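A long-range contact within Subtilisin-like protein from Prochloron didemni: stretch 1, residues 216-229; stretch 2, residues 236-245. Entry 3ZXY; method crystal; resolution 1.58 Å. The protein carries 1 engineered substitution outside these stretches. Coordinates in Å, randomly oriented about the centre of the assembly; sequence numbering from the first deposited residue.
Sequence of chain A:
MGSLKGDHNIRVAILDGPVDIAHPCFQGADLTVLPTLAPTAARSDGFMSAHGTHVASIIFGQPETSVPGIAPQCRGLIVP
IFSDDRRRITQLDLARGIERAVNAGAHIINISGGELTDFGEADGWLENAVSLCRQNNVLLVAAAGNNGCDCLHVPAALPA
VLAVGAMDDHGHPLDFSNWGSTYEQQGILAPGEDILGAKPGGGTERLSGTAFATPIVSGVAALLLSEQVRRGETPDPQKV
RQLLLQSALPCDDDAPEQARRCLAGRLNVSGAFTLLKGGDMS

Stretch 1 216-229: IVSGVAALLLSEQV
Stretch 2, residues 236-245: DPQKVRQLLL

Residues 216-229 lie within a longer α-helix, with phi/psi near -62/-42 and an unbroken i+4 to i ladder from V220 N to I216 O (3.0 Å) through V229 N to L225 O (3.1 Å). A second helix starts at P237 and continues beyond L245, preceded by D236 in an extended conformation (phi/psi -136/87). The two axes approach to 9.6 Å, and their N-to-C directions differ by 118°, so the helices cross obliquely with a partly antiparallel sense. The register is set by A221 opposite V240 (CA to CA 6.3 Å) and L225 opposite D236 (CA to CA 6.8 Å); progress along the first helix thus leads back toward the start of the second. Together the stretches bury 447 Å².

The contact opens at V217 (chi1 t), whose CG1 lies 4.3 Å from L244 CD1. One turn on, V220 (chi1 t) places CG1 4.1 Å from L244 CD2. A221 is the small residue at the close approach: its CB is 3.8 Å from V240 CG1 and 4.1 Å from L244 CD1, and its CA is also 3.8 Å from V240 CG1, so the valine methyl rests against the backbone itself. L224 (chi1 m, chi2 t) points toward the second helix and bridges its two knobs, with CD1 3.9 Å from V240 CG1 and 3.8 Å from L244 CD2. L244 (m, t) accordingly fills a hole formed by V217, V220, A221 and L224, while V240 (chi1 t), one turn earlier, fits among A221, L224, L225 and Q228.

L225 (m, t) leaves its backbone sideways, but its end reaches the second helix: CD2 packs 3.7 Å from V240 CG2 and 4.0 Å from P237 CG, and lies 3.5 Å from D236 N. S226, by contrast, turns its hydroxyl back to its own helix, donating from OG to A222 O at 2.9 Å.

Q228 (m, t, chi3 -29°) supplies the polar end of the interface. Its OE1 accepts the hydrogen bond from D236 N at 2.8 Å, with an N-H...O angle of 157°, tying the first helix to the residue just before the second. The amide NE2 lies over aliphatic carbon, 3.8 Å from V240 CG2 and 3.9 Å from CD of the extended K239 side chain (all chi angles t). D236 (chi1 t, chi2 -16°) is meanwhile the N-cap: its OD1 accepts from K239 N at 3.2 Å, satisfying an amide that has no preceding helical turn to bond to.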

# COMPACT_ATOMS: atom_id res chain seq x y z
N ILE A 216 -4.28 2.17 -2.81
CA ILE A 216 -5.44 1.66 -3.54
C ILE A 216 -5.29 0.15 -3.66
O ILE A 216 -6.23 -0.61 -3.41
CB ILE A 216 -5.61 2.33 -4.90
CG1 ILE A 216 -5.96 3.82 -4.71
CG2 ILE A 216 -6.74 1.63 -5.69
CD1 ILE A 216 -6.04 4.62 -5.96
N VAL A 217 -4.11 -0.30 -4.06
CA VAL A 217 -3.85 -1.74 -4.14
C VAL A 217 -3.91 -2.41 -2.77
O VAL A 217 -4.49 -3.49 -2.63
CB VAL A 217 -2.51 -2.03 -4.86
CG1 VAL A 217 -2.14 -3.51 -4.80
CG2 VAL A 217 -2.56 -1.51 -6.30
N SER A 218 -3.34 -1.79 -1.73
CA SER A 218 -3.42 -2.36 -0.39
C SER A 218 -4.87 -2.52 0.06
O SER A 218 -5.25 -3.54 0.64
CB SER A 218 -2.68 -1.49 0.60
OG SER A 218 -1.29 -1.54 0.31
N GLY A 219 -5.68 -1.50 -0.23
CA GLY A 219 -7.11 -1.56 0.09
C GLY A 219 -7.84 -2.68 -0.62
O GLY A 219 -8.61 -3.44 0.01
N VAL A 220 -7.60 -2.81 -1.93
CA VAL A 220 -8.21 -3.89 -2.70
C VAL A 220 -7.75 -5.25 -2.17
O VAL A 220 -8.56 -6.19 -2.03
CB VAL A 220 -7.94 -3.73 -4.20
CG1 VAL A 220 -8.39 -4.99 -4.95
CG2 VAL A 220 -8.65 -2.48 -4.72
N ALA A 221 -6.46 -5.39 -1.87
CA ALA A 221 -5.92 -6.63 -1.29
C ALA A 221 -6.64 -6.96 0.01
O ALA A 221 -6.96 -8.12 0.27
CB ALA A 221 -4.40 -6.55 -1.07
N ALA A 222 -6.91 -5.94 0.82
CA ALA A 222 -7.62 -6.14 2.07
C ALA A 222 -9.04 -6.63 1.84
O ALA A 222 -9.52 -7.50 2.55
CB ALA A 222 -7.60 -4.86 2.90
N LEU A 223 -9.72 -6.10 0.82
CA LEU A 223 -11.05 -6.57 0.46
C LEU A 223 -11.02 -8.01 -0.03
O LEU A 223 -11.94 -8.77 0.26
CB LEU A 223 -11.69 -5.65 -0.58
CG LEU A 223 -11.96 -4.22 -0.11
CD1 LEU A 223 -12.59 -3.45 -1.25
CD2 LEU A 223 -12.88 -4.20 1.12
N LEU A 224 -9.99 -8.39 -0.78
CA LEU A 224 -9.87 -9.79 -1.22
C LEU A 224 -9.64 -10.73 -0.04
O LEU A 224 -10.24 -11.80 0.03
CB LEU A 224 -8.78 -9.91 -2.29
CG LEU A 224 -9.15 -9.29 -3.64
CD1 LEU A 224 -7.89 -9.08 -4.47
CD2 LEU A 224 -10.16 -10.16 -4.39
N LEU A 225 -8.78 -10.36 0.90
CA LEU A 225 -8.64 -11.13 2.14
C LEU A 225 -9.94 -11.22 2.90
O LEU A 225 -10.27 -12.25 3.46
CB LEU A 225 -7.55 -10.53 3.03
CG LEU A 225 -6.12 -10.60 2.53
CD1 LEU A 225 -5.22 -9.75 3.43
CD2 LEU A 225 -5.65 -12.05 2.53
N SER A 226 -10.69 -10.12 2.95
CA SER A 226 -11.96 -10.10 3.66
C SER A 226 -12.93 -11.08 3.01
O SER A 226 -13.69 -11.77 3.70
CB SER A 226 -12.51 -8.68 3.66
OG SER A 226 -11.66 -7.82 4.41
N GLU A 227 -12.89 -11.15 1.68
CA GLU A 227 -13.70 -12.12 0.96
C GLU A 227 -13.30 -13.56 1.29
O GLU A 227 -14.16 -14.42 1.43
CB GLU A 227 -13.62 -11.86 -0.54
CG GLU A 227 -14.80 -12.45 -1.30
CD GLU A 227 -16.12 -11.77 -0.94
OE1 GLU A 227 -16.12 -10.56 -0.58
OE2 GLU A 227 -17.16 -12.45 -1.02
N GLN A 228 -12.00 -13.83 1.41
CA GLN A 228 -11.56 -15.15 1.81
C GLN A 228 -12.16 -15.53 3.15
O GLN A 228 -12.67 -16.64 3.31
CB GLN A 228 -10.03 -15.24 1.85
CG GLN A 228 -9.38 -15.21 0.48
CD GLN A 228 -7.87 -15.18 0.53
OE1 GLN A 228 -7.27 -14.68 1.47
NE2 GLN A 228 -7.23 -15.67 -0.54
N VAL A 229 -12.12 -14.61 4.12
CA VAL A 229 -12.70 -14.87 5.45
C VAL A 229 -14.20 -15.20 5.33
O VAL A 229 -14.71 -16.14 5.95
CB VAL A 229 -12.49 -13.67 6.39
CG1 VAL A 229 -13.21 -13.87 7.72
CG2 VAL A 229 -11.01 -13.45 6.61
N ASP A 236 -5.00 -15.46 3.00
CA ASP A 236 -3.76 -15.87 2.34
C ASP A 236 -3.24 -14.71 1.51
O ASP A 236 -3.56 -14.57 0.32
CB ASP A 236 -4.04 -17.10 1.47
CG ASP A 236 -2.78 -17.75 0.91
OD1 ASP A 236 -1.70 -17.12 0.91
OD2 ASP A 236 -2.90 -18.92 0.43
N PRO A 237 -2.46 -13.83 2.15
CA PRO A 237 -1.98 -12.64 1.49
C PRO A 237 -1.17 -12.91 0.23
O PRO A 237 -1.34 -12.17 -0.76
CB PRO A 237 -1.16 -11.94 2.57
CG PRO A 237 -1.92 -12.31 3.82
CD PRO A 237 -2.24 -13.76 3.61
N GLN A 238 -0.31 -13.92 0.22
CA GLN A 238 0.45 -14.22 -0.99
C GLN A 238 -0.44 -14.73 -2.12
O GLN A 238 -0.17 -14.47 -3.28
CB GLN A 238 1.63 -15.15 -0.71
CG GLN A 238 2.82 -14.43 -0.09
CD GLN A 238 3.44 -13.38 -1.02
OE1 GLN A 238 3.59 -13.61 -2.23
NE2 GLN A 238 3.80 -12.23 -0.47
N LYS A 239 -1.51 -15.43 -1.79
CA LYS A 239 -2.48 -15.82 -2.82
C LYS A 239 -3.18 -14.60 -3.39
O LYS A 239 -3.44 -14.53 -4.61
CB LYS A 239 -3.53 -16.79 -2.24
CG LYS A 239 -4.53 -17.29 -3.29
CD LYS A 239 -5.45 -18.34 -2.70
CE LYS A 239 -6.33 -19.00 -3.77
NZ LYS A 239 -7.41 -19.81 -3.13
N VAL A 240 -3.50 -13.63 -2.54
CA VAL A 240 -4.13 -12.41 -3.01
C VAL A 240 -3.20 -11.66 -3.97
O VAL A 240 -3.64 -11.15 -5.01
CB VAL A 240 -4.60 -11.54 -1.83
CG1 VAL A 240 -4.87 -10.11 -2.29
CG2 VAL A 240 -5.81 -12.19 -1.15
N ARG A 241 -1.91 -11.60 -3.65
CA ARG A 241 -0.95 -11.06 -4.60
C ARG A 241 -1.01 -11.76 -5.96
O ARG A 241 -1.02 -11.13 -7.01
CB ARG A 241 0.47 -11.17 -4.04
CG ARG A 241 1.56 -10.67 -4.96
CD ARG A 241 2.89 -10.86 -4.25
NE ARG A 241 4.07 -10.58 -5.00
CZ ARG A 241 4.80 -11.46 -5.67
NH1 ARG A 241 4.45 -12.74 -5.81
NH2 ARG A 241 5.92 -11.03 -6.23
N GLN A 242 -1.07 -13.09 -5.93
CA GLN A 242 -1.09 -13.89 -7.16
C GLN A 242 -2.36 -13.58 -7.96
O GLN A 242 -2.33 -13.46 -9.20
CB GLN A 242 -0.98 -15.38 -6.82
CG GLN A 242 -0.59 -16.24 -8.00
CD GLN A 242 0.89 -16.18 -8.36
OE1 GLN A 242 1.66 -15.38 -7.82
NE2 GLN A 242 1.29 -17.04 -9.28
N LEU A 243 -3.48 -13.46 -7.26
CA LEU A 243 -4.75 -13.12 -7.92
C LEU A 243 -4.71 -11.75 -8.58
O LEU A 243 -5.20 -11.58 -9.70
CB LEU A 243 -5.92 -13.17 -6.92
CG LEU A 243 -6.30 -14.55 -6.40
CD1 LEU A 243 -7.13 -14.39 -5.13
CD2 LEU A 243 -7.06 -15.34 -7.45
N LEU A 244 -4.13 -10.77 -7.90
CA LEU A 244 -4.02 -9.43 -8.44
C LEU A 244 -3.12 -9.41 -9.66
O LEU A 244 -3.41 -8.73 -10.66
CB LEU A 244 -3.52 -8.47 -7.35
CG LEU A 244 -4.56 -8.11 -6.30
CD1 LEU A 244 -3.93 -7.44 -5.07
CD2 LEU A 244 -5.64 -7.22 -6.92
N LEU A 245 -1.99 -10.11 -9.60
CA LEU A 245 -1.09 -10.19 -10.73
C LEU A 245 -1.70 -10.95 -11.91
O LEU A 245 -1.55 -10.54 -13.05
CB LEU A 245 0.26 -10.81 -10.31
CG LEU A 245 1.11 -9.96 -9.38
CD1 LEU A 245 2.26 -10.82 -8.87
CD2 LEU A 245 1.63 -8.72 -10.08